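Local coordinates for DNA repair and telomere maintenance protein nbs1 (Schizosaccharomyces pombe, PDB 3HUF) that flexibly tethers phosphorylated Ctp1 and Mre11-Rad50 to coordinate the processing and repair of DNA double-strand breaks, at residues 8-13 with 36-41; 75-80 with 102-107; 117-122 with 149-154; 173-178 with 203-208. One frame throughout, in Å; residues are numbered along the deposited sequence.

The four contacts illustrate how one elongated chain divides its work between a peptide-reading domain and its neighbour. Contacts 1 and 2 belong to the FHA domain, their centres 13 Å apart, and they touch: S40 OG of contact 1 lies 3.4 Å from C105 SG of contact 2. Contact 2 reaches the bound peptide through K76, F77 and K104, whereas from contact 1 K41 packs on the peptide backbone and adds a long, weak ion pair. Contacts 3 and 4 lie in the first BRCT domain and its surroundings, centres 10 Å apart, sharing one parallel sheet in which strands 150-152 and 174-176 are neighbours. The nearest atoms of contacts 1 and 3 are about 22 Å apart.

Contact 1 (8-13 with 36-41); sequences GDILKG and IQVISK
I10 meets the segment 36-41 with both backbone and side chain. Its carbonyl O receives a weak hydrogen bond from I39 N, 3.4 Å long, and a CA-H...O contact from V38 CA. Its side chain lies beside that of V38, pointing the same way, with I10 CD1 3.7 Å from V38 CG1. L11 follows, its CD2 reaching I36 CG2 at 3.8 Å and, more loosely, V38 CG2, so that one methyl bridges two apolar residues. K12 closes the type I turn that begins at D9, its N bonded to D9 O. Its chain bends at chi4 (126°), and NZ donates a hydrogen bond to Q37 OE1 at 2.8 Å, 18° out of the carbonyl plane, the two side chains crossing at about a right angle. D31 adds a salt bridge to the same NZ, while R27 O takes Q37 NE2. An alanine in place of Q37 would probably leave K12 NZ without its amide acceptor and R27 O without that donor. A beta turn thus closes on the end of the edge strand 35-37, joining the loop after strand 2-6 to the second sheet of the FHA beta sandwich.

Contact 2 (75-80 with 102-107); sequences TKFGTK and LGKCPF
L102 and T79 pair as antiparallel, non-hydrogen-bonded neighbours, and their side chains lie alongside each other, L102 CD2 resting 3.8 Å from T79 CG2. The hydroxyl of T79 is held elsewhere, by D72. G103 comes next, where the chain enters a type II' turn from L102 to C105. Its N donates to G78 O at 2.8 Å, with a C=O...N angle of 164°, and H47 NE2 also bonds to that oxygen. G103 CA packs against F77 CB at 3.6 Å. K104 then sets CD over one face of the F77 ring, the two side chains crossing obliquely. CD sits 4.0 Å from the ring centroid and 19° off the normal, a CH-pi contact displaced toward the rim, and the chain bends beyond it at chi3 (134°), which places CE. K76 CG lies over the centre of the opposite face, so the ring is sandwiched between the aliphatic parts of two lysines. The chemistry implies a division of labour: aliphatic lysine stems grip an aromatic ring that itself packs on the backbone of the bound peptide, while K104 NZ forms a salt bridge with an acidic side chain of that peptide and K76 NZ bonds to its backbone.

Contact 3 (117-122 with 149-154); sequences CIQFDN and THFVMN
F151 and Q119 both hold CG anti to the backbone N (chi1 179° and 177°), which brings ring and amide together on one face of the parallel sheet. The Q119 amide stands at the ring's edge, its plane 81° from that of the ring, with OE1 3.5 Å from F151 CD1; its NE2 bonds to L142 O. D121 CB approaches F151 CZ obliquely, at 3.5 Å, while D121 OD2 is hydrogen-bonded to T162. An alanine at F151 would probably open a gap between Q119 and D121, costing the Q119 amide and D121 CB their packing on the ring. On the other face V152 CG2 sits over the centre of the F120 ring and is tightly packed on I118 CG2 at 3.4 Å. These strands, 118-120 and 150-152, are the central parallel pair of the four-stranded sheet of the first BRCT domain. V152 N bonds to Q119 O at 2.8 Å and Q119 N to H150 O at 2.9 Å; C117 O accepts from T149 N and H150 N. D121 N bonds only weakly to V152 O, and a water links the two. The chemistry implies a pair joined by backbone bonds, with I118 and F120 packing on helix 123-134 and F151 on helix 163-170.

Contact 4 (173-178 with 203-208); sequences TVIIDD and ECFKNI
Aromatic packing dominates where F205 lies against the strand 174-176. Its CG is anti to the backbone N (chi1 -177°), reaching toward the strand, and chi2 (20°) turns the ring so that its face meets the backbone: I175 N is 3.4 Å above the F205 ring plane, over its centre, and V174 C lies nearer the rim on the same face. Aliphatic contacts flank it. I175 CB approaches F205 CD1 at 3.7 Å, and V174 CG1 approaches F205 CB at 3.8 Å. One turn further along the helix, I208 brings CD1 to within 3.6 Å of I175 O and slides past D177 in the opposite direction. Among the polar approaches, I175 O is also met by F205 CA at 3.2 Å, a strongly bent CA-H...O contact. C204 SG comes within 3.4 Å of D177 OD2, and that same carboxylate oxygen bonds to S179 OG as D177 caps the helix that follows. The helix crosses the strand at 79°, its axis 6.8 Å away, and I175 and F205 both reach F169 of helix 163-170. Helix 198-209 thus packs across strand 174-176, the outermost strand of the parallel sheet of the BRCT alpha/beta fold.

Contact 1 (8-13 with 36-41)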
loop_
_atom_site.group_PDB
_atom_site.type_symbol
_atom_site.label_atom_id
_atom_site.label_comp_id
_atom_site.label_asym_id
_atom_site.label_seq_id
_atom_site.Cartn_x
_atom_site.Cartn_y
_atom_site.Cartn_z
ATOM N N GLY A 8 22.792 18.402 -5.041
ATOM C CA GLY A 8 24.173 18.313 -5.481
ATOM C C GLY A 8 24.323 16.944 -6.127
ATOM O O GLY A 8 23.328 16.225 -6.384
ATOM N N ASP A 9 25.561 16.549 -6.366
ATOM C CA ASP A 9 25.798 15.300 -7.068
ATOM C C ASP A 9 26.371 14.265 -6.101
ATOM O O ASP A 9 27.077 13.341 -6.510
ATOM C CB ASP A 9 26.765 15.567 -8.227
ATOM C CG ASP A 9 26.374 14.838 -9.495
ATOM O OD1 ASP A 9 27.300 14.480 -10.255
ATOM O OD2 ASP A 9 25.154 14.623 -9.738
ATOM N N ILE A 10 26.057 14.416 -4.815
ATOM C CA ILE A 10 26.717 13.612 -3.787
ATOM C C ILE A 10 26.291 12.129 -3.841
ATOM O O ILE A 10 27.045 11.252 -3.437
ATOM C CB ILE A 10 26.614 14.253 -2.378
ATOM C CG1 ILE A 10 25.169 14.295 -1.880
ATOM C CG2 ILE A 10 27.190 15.691 -2.393
ATOM C CD1 ILE A 10 25.025 14.238 -0.361
ATOM N N LEU A 11 25.106 11.864 -4.393
ATOM C CA LEU A 11 24.668 10.490 -4.687
ATOM C C LEU A 11 24.649 10.222 -6.189
ATOM O O LEU A 11 23.868 9.401 -6.678
ATOM C CB LEU A 11 23.288 10.214 -4.069
ATOM C CG LEU A 11 23.244 9.921 -2.571
ATOM C CD1 LEU A 11 21.802 9.959 -2.028
ATOM C CD2 LEU A 11 23.894 8.576 -2.286
ATOM N N LYS A 12 25.522 10.926 -6.912
ATOM C CA LYS A 12 25.630 10.849 -8.373
ATOM C C LYS A 12 24.350 11.187 -9.127
ATOM O O LYS A 12 24.166 10.746 -10.259
ATOM C CB LYS A 12 26.172 9.486 -8.822
ATOM C CG LYS A 12 27.565 9.184 -8.294
ATOM C CD LYS A 12 27.817 7.678 -8.228
ATOM C CE LYS A 12 29.210 7.390 -7.691
ATOM N NZ LYS A 12 29.085 6.462 -6.530
ATOM N N GLY A 13 23.467 11.967 -8.512
ATOM C CA GLY A 13 22.193 12.338 -9.153
ATOM C C GLY A 13 21.157 11.221 -9.187
ATOM O O GLY A 13 20.138 11.316 -9.892
ATOM N N ILE A 36 26.761 2.436 0.555
ATOM C CA ILE A 36 26.311 3.620 -0.162
ATOM C C ILE A 36 27.456 4.621 -0.179
ATOM O O ILE A 36 27.885 5.118 0.872
ATOM C CB ILE A 36 25.042 4.264 0.520
ATOM C CG1 ILE A 36 23.907 3.236 0.679
ATOM C CG2 ILE A 36 24.537 5.469 -0.255
ATOM C CD1 ILE A 36 22.810 3.675 1.630
ATOM N N GLN A 37 27.957 4.909 -1.378
ATOM C CA GLN A 37 28.992 5.907 -1.569
ATOM C C GLN A 37 28.420 7.318 -1.657
ATOM O O GLN A 37 27.512 7.597 -2.456
ATOM C CB GLN A 37 29.812 5.632 -2.836
ATOM C CG GLN A 37 30.987 6.590 -2.979
ATOM C CD GLN A 37 31.923 6.247 -4.138
ATOM O OE1 GLN A 37 31.487 5.925 -5.244
ATOM N NE2 GLN A 37 33.211 6.318 -3.878
ATOM N N VAL A 38 28.978 8.203 -0.833
ATOM C CA VAL A 38 28.576 9.591 -0.795
ATOM C C VAL A 38 29.849 10.405 -0.818
ATOM O O VAL A 38 30.617 10.374 0.147
ATOM C CB VAL A 38 27.778 9.930 0.483
ATOM C CG1 VAL A 38 27.124 11.299 0.331
ATOM C CG2 VAL A 38 26.714 8.888 0.750
ATOM N N ILE A 39 30.074 11.131 -1.909
ATOM C CA ILE A 39 31.349 11.813 -2.104
ATOM C C ILE A 39 31.295 13.300 -1.760
ATOM O O ILE A 39 30.562 14.067 -2.393
ATOM C CB ILE A 39 31.874 11.631 -3.537
ATOM C CG1 ILE A 39 31.760 10.149 -3.948
ATOM C CG2 ILE A 39 33.311 12.160 -3.647
ATOM C CD1 ILE A 39 32.124 9.862 -5.375
ATOM N N SER A 40 32.066 13.676 -0.738
ATOM C CA SER A 40 32.269 15.069 -0.335
ATOM C C SER A 40 33.515 15.121 0.559
ATOM O O SER A 40 33.839 14.138 1.230
ATOM C CB SER A 40 31.040 15.604 0.423
ATOM O OG SER A 40 31.013 17.023 0.486
ATOM N N LYS A 41 34.190 16.268 0.569
ATOM C CA LYS A 41 35.402 16.490 1.363
ATOM C C LYS A 41 35.318 16.070 2.829
ATOM O O LYS A 41 36.237 15.421 3.347
ATOM C CB LYS A 41 35.819 17.972 1.304
ATOM C CG LYS A 41 36.857 18.306 0.233
ATOM C CD LYS A 41 38.225 18.721 0.818
ATOM C CE LYS A 41 39.251 18.926 -0.300
ATOM N NZ LYS A 41 40.657 19.166 0.165
HETATM O O HOH W 1 26.274 6.600 -4.589
#

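Contact 2 (75-80 with 102-107)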
loop_
_atom_site.group_PDB
_atom_site.type_symbol
_atom_site.label_atom_id
_atom_site.label_comp_id
_atom_site.label_asym_id
_atom_site.label_seq_id
_atom_site.Cartn_x
_atom_site.Cartn_y
_atom_site.Cartn_z
ATOM N N THR A 75 33.313 9.649 13.573
ATOM C CA THR A 75 33.831 10.433 12.443
ATOM C C THR A 75 34.479 11.748 12.856
ATOM O O THR A 75 34.282 12.232 13.976
ATOM C CB THR A 75 32.742 10.752 11.381
ATOM O OG1 THR A 75 31.793 11.676 11.925
ATOM C CG2 THR A 75 32.029 9.493 10.930
ATOM N N LYS A 76 35.255 12.316 11.933
ATOM C CA LYS A 76 35.860 13.635 12.122
ATOM C C LYS A 76 34.820 14.729 12.392
ATOM O O LYS A 76 34.927 15.451 13.384
ATOM C CB LYS A 76 36.721 14.017 10.908
ATOM C CG LYS A 76 37.657 15.201 11.147
ATOM C CD LYS A 76 38.688 15.316 10.042
ATOM C CE LYS A 76 39.838 16.206 10.447
ATOM N NZ LYS A 76 40.959 16.138 9.452
ATOM N N PHE A 77 33.813 14.836 11.526
ATOM C CA PHE A 77 32.875 15.964 11.600
ATOM C C PHE A 77 31.437 15.673 12.058
ATOM O O PHE A 77 30.628 16.590 12.120
ATOM C CB PHE A 77 32.882 16.748 10.281
ATOM C CG PHE A 77 34.211 17.368 9.960
ATOM C CD1 PHE A 77 34.911 16.992 8.826
ATOM C CD2 PHE A 77 34.778 18.316 10.814
ATOM C CE1 PHE A 77 36.151 17.560 8.531
ATOM C CE2 PHE A 77 36.014 18.893 10.529
ATOM C CZ PHE A 77 36.712 18.513 9.381
ATOM N N GLY A 78 31.123 14.419 12.386
ATOM C CA GLY A 78 29.816 14.063 12.958
ATOM C C GLY A 78 28.700 13.781 11.946
ATOM O O GLY A 78 28.894 13.917 10.733
ATOM N N THR A 79 27.527 13.401 12.463
ATOM C CA THR A 79 26.319 13.121 11.656
ATOM C C THR A 79 25.095 13.725 12.335
ATOM O O THR A 79 24.963 13.664 13.560
ATOM C CB THR A 79 26.094 11.595 11.490
ATOM O OG1 THR A 79 27.262 11.005 10.917
ATOM C CG2 THR A 79 24.865 11.276 10.593
ATOM N N LYS A 80 24.209 14.334 11.546
ATOM C CA LYS A 80 22.987 14.913 12.097
ATOM C C LYS A 80 21.832 14.319 11.327
ATOM O O LYS A 80 21.950 14.078 10.109
ATOM C CB LYS A 80 22.946 16.445 11.939
ATOM C CG LYS A 80 24.164 17.218 12.504
ATOM C CD LYS A 80 23.937 18.730 12.437
ATOM C CE LYS A 80 24.978 19.469 13.228
ATOM N NZ LYS A 80 24.671 20.937 13.395
ATOM N N LEU A 102 25.973 14.457 6.643
ATOM C CA LEU A 102 27.205 13.770 6.957
ATOM C C LEU A 102 28.309 14.792 6.999
ATOM O O LEU A 102 28.569 15.487 6.002
ATOM C CB LEU A 102 27.505 12.711 5.910
ATOM C CG LEU A 102 26.384 11.708 5.653
ATOM C CD1 LEU A 102 26.885 10.679 4.692
ATOM C CD2 LEU A 102 25.914 11.037 6.958
ATOM N N GLY A 103 28.950 14.899 8.159
ATOM C CA GLY A 103 30.067 15.813 8.312
ATOM C C GLY A 103 29.604 17.249 8.185
ATOM O O GLY A 103 28.616 17.656 8.809
ATOM N N LYS A 104 30.322 18.013 7.371
ATOM C CA LYS A 104 29.942 19.374 7.063
ATOM C C LYS A 104 29.469 19.467 5.620
ATOM O O LYS A 104 29.503 20.538 5.024
ATOM C CB LYS A 104 31.128 20.308 7.271
ATOM C CG LYS A 104 31.568 20.420 8.700
ATOM C CD LYS A 104 32.988 20.873 8.727
ATOM C CE LYS A 104 33.167 21.976 9.732
ATOM N NZ LYS A 104 34.527 22.578 9.598
ATOM N N CYS A 105 29.023 18.350 5.050
ATOM C CA CYS A 105 28.612 18.388 3.658
ATOM C C CYS A 105 27.398 19.290 3.510
ATOM O O CYS A 105 26.405 19.092 4.196
ATOM C CB CYS A 105 28.338 16.996 3.112
ATOM S SG CYS A 105 27.743 17.037 1.428
ATOM N N PRO A 106 27.494 20.317 2.640
ATOM C CA PRO A 106 26.388 21.275 2.498
ATOM C C PRO A 106 25.114 20.679 1.872
ATOM O O PRO A 106 24.056 21.304 1.932
ATOM C CB PRO A 106 26.986 22.401 1.632
ATOM C CG PRO A 106 28.141 21.797 0.936
ATOM C CD PRO A 106 28.642 20.649 1.775
ATOM N N PHE A 107 25.207 19.470 1.321
ATOM C CA PHE A 107 24.036 18.778 0.777
ATOM C C PHE A 107 23.623 17.596 1.647
ATOM O O PHE A 107 24.441 16.746 1.980
ATOM C CB PHE A 107 24.318 18.307 -0.649
ATOM C CG PHE A 107 24.794 19.403 -1.560
ATOM C CD1 PHE A 107 26.141 19.522 -1.880
ATOM C CD2 PHE A 107 23.898 20.337 -2.075
ATOM C CE1 PHE A 107 26.585 20.547 -2.706
ATOM C CE2 PHE A 107 24.331 21.362 -2.896
ATOM C CZ PHE A 107 25.675 21.465 -3.216
#

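Contact 3 (117-122 with 149-154)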
loop_
_atom_site.group_PDB
_atom_site.type_symbol
_atom_site.label_atom_id
_atom_site.label_comp_id
_atom_site.label_asym_id
_atom_site.label_seq_id
_atom_site.Cartn_x
_atom_site.Cartn_y
_atom_site.Cartn_z
ATOM N N CYS A 117 1.599 -0.827 1.452
ATOM C CA CYS A 117 1.129 -1.872 2.351
ATOM C C CYS A 117 0.241 -2.765 1.521
ATOM O O CYS A 117 -0.666 -2.283 0.849
ATOM C CB CYS A 117 0.299 -1.300 3.513
ATOM S SG CYS A 117 1.236 -0.381 4.751
ATOM N N ILE A 118 0.502 -4.063 1.585
ATOM C CA ILE A 118 -0.138 -5.021 0.680
ATOM C C ILE A 118 -1.116 -5.931 1.424
ATOM O O ILE A 118 -0.724 -6.673 2.325
ATOM C CB ILE A 118 0.917 -5.835 -0.137
ATOM C CG1 ILE A 118 1.701 -4.910 -1.098
ATOM C CG2 ILE A 118 0.236 -6.951 -0.922
ATOM C CD1 ILE A 118 2.684 -5.627 -2.017
ATOM N N GLN A 119 -2.399 -5.852 1.060
ATOM C CA GLN A 119 -3.400 -6.743 1.632
ATOM C C GLN A 119 -3.539 -7.984 0.770
ATOM O O GLN A 119 -3.504 -7.881 -0.452
ATOM C CB GLN A 119 -4.758 -6.044 1.765
ATOM C CG GLN A 119 -5.874 -6.971 2.305
ATOM C CD GLN A 119 -7.160 -6.238 2.557
ATOM O OE1 GLN A 119 -7.404 -5.195 1.968
ATOM N NE2 GLN A 119 -7.992 -6.769 3.444
ATOM N N PHE A 120 -3.675 -9.151 1.406
ATOM C CA PHE A 120 -3.877 -10.407 0.695
ATOM C C PHE A 120 -5.290 -10.880 0.926
ATOM O O PHE A 120 -5.873 -10.605 1.967
ATOM C CB PHE A 120 -2.917 -11.481 1.187
ATOM C CG PHE A 120 -1.530 -11.345 0.644
ATOM C CD1 PHE A 120 -0.664 -10.371 1.155
ATOM C CD2 PHE A 120 -1.086 -12.197 -0.372
ATOM C CE1 PHE A 120 0.631 -10.247 0.677
ATOM C CE2 PHE A 120 0.207 -12.075 -0.879
ATOM C CZ PHE A 120 1.067 -11.090 -0.356
ATOM N N ASP A 121 -5.849 -11.584 -0.049
ATOM C CA ASP A 121 -7.220 -12.036 0.078
ATOM C C ASP A 121 -7.300 -13.427 0.690
ATOM O O ASP A 121 -8.372 -13.917 0.982
ATOM C CB ASP A 121 -7.895 -12.035 -1.282
ATOM C CG ASP A 121 -9.404 -11.996 -1.174
ATOM O OD1 ASP A 121 -9.947 -11.549 -0.123
ATOM O OD2 ASP A 121 -10.037 -12.423 -2.140
ATOM N N ASN A 122 -6.149 -14.041 0.933
ATOM C CA ASN A 122 -6.107 -15.453 1.245
ATOM C C ASN A 122 -4.985 -15.694 2.241
ATOM O O ASN A 122 -3.868 -15.237 2.028
ATOM C CB ASN A 122 -5.869 -16.198 -0.079
ATOM C CG ASN A 122 -5.810 -17.689 0.067
ATOM O OD1 ASN A 122 -4.816 -18.245 0.531
ATOM N ND2 ASN A 122 -6.853 -18.359 -0.392
ATOM N N THR A 149 -2.225 0.040 0.206
ATOM C CA THR A 149 -2.087 0.626 -1.123
ATOM C C THR A 149 -2.363 -0.396 -2.239
ATOM O O THR A 149 -2.774 -0.019 -3.328
ATOM C CB THR A 149 -0.671 1.231 -1.342
ATOM O OG1 THR A 149 0.310 0.221 -1.096
ATOM C CG2 THR A 149 -0.418 2.401 -0.387
ATOM N N HIS A 150 -2.117 -1.687 -1.972
ATOM C CA HIS A 150 -2.274 -2.722 -3.008
ATOM C C HIS A 150 -2.972 -3.910 -2.426
ATOM O O HIS A 150 -2.811 -4.205 -1.234
ATOM C CB HIS A 150 -0.919 -3.169 -3.552
ATOM C CG HIS A 150 -0.172 -2.090 -4.268
ATOM N ND1 HIS A 150 0.475 -1.066 -3.605
ATOM C CD2 HIS A 150 0.043 -1.880 -5.589
ATOM C CE1 HIS A 150 1.047 -0.262 -4.486
ATOM N NE2 HIS A 150 0.817 -0.744 -5.698
ATOM N N PHE A 151 -3.735 -4.603 -3.271
ATOM C CA PHE A 151 -4.531 -5.733 -2.843
ATOM C C PHE A 151 -4.264 -6.892 -3.770
ATOM O O PHE A 151 -4.443 -6.752 -4.972
ATOM C CB PHE A 151 -6.027 -5.384 -2.882
ATOM C CG PHE A 151 -6.927 -6.523 -2.463
ATOM C CD1 PHE A 151 -7.270 -6.692 -1.138
ATOM C CD2 PHE A 151 -7.419 -7.438 -3.409
ATOM C CE1 PHE A 151 -8.093 -7.746 -0.743
ATOM C CE2 PHE A 151 -8.242 -8.491 -3.026
ATOM C CZ PHE A 151 -8.586 -8.643 -1.694
ATOM N N VAL A 152 -3.848 -8.029 -3.206
ATOM C CA VAL A 152 -3.582 -9.226 -3.997
ATOM C C VAL A 152 -4.800 -10.114 -4.060
ATOM O O VAL A 152 -5.135 -10.752 -3.067
ATOM C CB VAL A 152 -2.454 -10.092 -3.391
ATOM C CG1 VAL A 152 -2.078 -11.224 -4.366
ATOM C CG2 VAL A 152 -1.243 -9.225 -3.039
ATOM N N MET A 153 -5.449 -10.174 -5.219
ATOM C CA MET A 153 -6.586 -11.082 -5.399
ATOM C C MET A 153 -6.070 -12.484 -5.625
ATOM O O MET A 153 -4.966 -12.648 -6.162
ATOM C CB MET A 153 -7.441 -10.656 -6.591
ATOM C CG MET A 153 -6.644 -10.329 -7.819
ATOM S SD MET A 153 -7.544 -10.308 -9.382
ATOM C CE MET A 153 -9.052 -9.524 -8.976
ATOM N N ASN A 154 -6.854 -13.490 -5.229
ATOM C CA ASN A 154 -6.538 -14.878 -5.584
ATOM C C ASN A 154 -6.595 -15.074 -7.095
ATOM O O ASN A 154 -7.258 -14.302 -7.804
ATOM C CB ASN A 154 -7.482 -15.907 -4.918
ATOM C CG ASN A 154 -7.586 -15.735 -3.415
ATOM O OD1 ASN A 154 -6.709 -15.128 -2.773
ATOM N ND2 ASN A 154 -8.680 -16.259 -2.834
HETATM O O HOH W 2 -4.351 -13.024 -1.797
#

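Contact 4 (173-178 with 203-208)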
loop_
_atom_site.group_PDB
_atom_site.type_symbol
_atom_site.label_atom_id
_atom_site.label_comp_id
_atom_site.label_asym_id
_atom_site.label_seq_id
_atom_site.Cartn_x
_atom_site.Cartn_y
_atom_site.Cartn_z
ATOM N N THR A 173 -8.030 1.138 -4.510
ATOM C CA THR A 173 -6.803 0.419 -4.238
ATOM C C THR A 173 -6.326 -0.197 -5.556
ATOM O O THR A 173 -7.137 -0.491 -6.430
ATOM C CB THR A 173 -7.063 -0.659 -3.195
ATOM O OG1 THR A 173 -7.654 -0.041 -2.051
ATOM C CG2 THR A 173 -5.787 -1.353 -2.767
ATOM N N VAL A 174 -5.012 -0.340 -5.706
ATOM C CA VAL A 174 -4.415 -0.993 -6.865
ATOM C C VAL A 174 -4.508 -2.515 -6.683
ATOM O O VAL A 174 -4.034 -3.068 -5.705
ATOM C CB VAL A 174 -2.933 -0.546 -7.045
ATOM C CG1 VAL A 174 -2.297 -1.222 -8.264
ATOM C CG2 VAL A 174 -2.843 0.971 -7.175
ATOM N N ILE A 175 -5.143 -3.199 -7.633
ATOM C CA ILE A 175 -5.322 -4.633 -7.505
ATOM C C ILE A 175 -4.215 -5.353 -8.252
ATOM O O ILE A 175 -3.954 -5.096 -9.414
ATOM C CB ILE A 175 -6.734 -5.072 -7.972
ATOM C CG1 ILE A 175 -7.804 -4.461 -7.046
ATOM C CG2 ILE A 175 -6.840 -6.613 -8.033
ATOM C CD1 ILE A 175 -9.196 -4.642 -7.577
ATOM N N ILE A 176 -3.520 -6.242 -7.564
ATOM C CA ILE A 176 -2.431 -6.943 -8.208
ATOM C C ILE A 176 -2.676 -8.433 -8.101
ATOM O O ILE A 176 -3.664 -8.868 -7.493
ATOM C CB ILE A 176 -1.072 -6.564 -7.565
ATOM C CG1 ILE A 176 -1.129 -6.760 -6.045
ATOM C CG2 ILE A 176 -0.697 -5.130 -7.938
ATOM C CD1 ILE A 176 0.173 -6.449 -5.333
ATOM N N ASP A 177 -1.770 -9.211 -8.672
ATOM C CA ASP A 177 -1.816 -10.639 -8.485
ATOM C C ASP A 177 -0.433 -11.240 -8.344
ATOM O O ASP A 177 0.564 -10.527 -8.258
ATOM C CB ASP A 177 -2.641 -11.334 -9.586
ATOM C CG ASP A 177 -2.051 -11.181 -10.986
ATOM O OD1 ASP A 177 -2.772 -11.533 -11.930
ATOM O OD2 ASP A 177 -0.891 -10.747 -11.181
ATOM N N ASP A 178 -0.432 -12.570 -8.297
ATOM C CA ASP A 178 0.727 -13.453 -8.263
ATOM C C ASP A 178 1.888 -13.029 -9.166
ATOM O O ASP A 178 3.044 -13.063 -8.752
ATOM C CB ASP A 178 0.225 -14.827 -8.736
ATOM C CG ASP A 178 1.043 -15.957 -8.210
ATOM O OD1 ASP A 178 0.739 -16.407 -7.083
ATOM O OD2 ASP A 178 1.962 -16.414 -8.938
ATOM N N GLU A 203 0.399 -1.374 -14.046
ATOM C CA GLU A 203 0.265 -2.072 -15.327
ATOM C C GLU A 203 -0.406 -3.418 -15.130
ATOM O O GLU A 203 -1.242 -3.828 -15.934
ATOM C CB GLU A 203 1.628 -2.268 -16.008
ATOM C CG GLU A 203 2.058 -1.110 -16.886
ATOM C CD GLU A 203 1.007 -0.753 -17.930
ATOM O OE1 GLU A 203 0.667 -1.608 -18.779
ATOM O OE2 GLU A 203 0.512 0.390 -17.897
ATOM N N CYS A 204 -0.009 -4.103 -14.062
ATOM C CA CYS A 204 -0.619 -5.364 -13.671
ATOM C C CYS A 204 -2.132 -5.174 -13.446
ATOM O O CYS A 204 -2.948 -5.924 -13.983
ATOM C CB CYS A 204 0.058 -5.891 -12.396
ATOM S SG CYS A 204 -0.655 -7.438 -11.754
ATOM N N PHE A 205 -2.479 -4.146 -12.682
ATOM C CA PHE A 205 -3.864 -3.802 -12.357
ATOM C C PHE A 205 -4.668 -3.565 -13.631
ATOM O O PHE A 205 -5.689 -4.225 -13.842
ATOM C CB PHE A 205 -3.875 -2.568 -11.452
ATOM C CG PHE A 205 -5.259 -2.134 -10.973
ATOM C CD1 PHE A 205 -6.354 -3.009 -10.980
ATOM C CD2 PHE A 205 -5.446 -0.849 -10.488
ATOM C CE1 PHE A 205 -7.610 -2.586 -10.535
ATOM C CE2 PHE A 205 -6.695 -0.426 -10.042
ATOM C CZ PHE A 205 -7.775 -1.300 -10.064
ATOM N N LYS A 206 -4.167 -2.674 -14.496
ATOM C CA LYS A 206 -4.839 -2.334 -15.731
ATOM C C LYS A 206 -5.051 -3.559 -16.628
ATOM O O LYS A 206 -6.059 -3.653 -17.312
ATOM C CB LYS A 206 -4.083 -1.236 -16.486
ATOM C CG LYS A 206 -4.130 0.104 -15.758
ATOM C CD LYS A 206 -3.538 1.262 -16.592
ATOM C CE LYS A 206 -3.034 2.404 -15.659
ATOM N NZ LYS A 206 -2.755 3.681 -16.401
ATOM N N ASN A 207 -4.102 -4.491 -16.607
ATOM C CA ASN A 207 -4.217 -5.681 -17.449
ATOM C C ASN A 207 -5.242 -6.646 -16.849
ATOM O O ASN A 207 -6.048 -7.216 -17.584
ATOM C CB ASN A 207 -2.840 -6.338 -17.667
ATOM C CG ASN A 207 -2.835 -7.310 -18.813
ATOM O OD1 ASN A 207 -3.014 -6.931 -19.991
ATOM N ND2 ASN A 207 -2.618 -8.590 -18.492
ATOM N N ILE A 208 -5.243 -6.776 -15.514
ATOM C CA ILE A 208 -6.203 -7.646 -14.810
ATOM C C ILE A 208 -7.664 -7.375 -15.191
ATOM O O ILE A 208 -8.406 -8.311 -15.569
ATOM C CB ILE A 208 -6.052 -7.588 -13.252
ATOM C CG1 ILE A 208 -4.791 -8.320 -12.796
ATOM C CG2 ILE A 208 -7.267 -8.182 -12.568
ATOM C CD1 ILE A 208 -4.438 -8.071 -11.303
#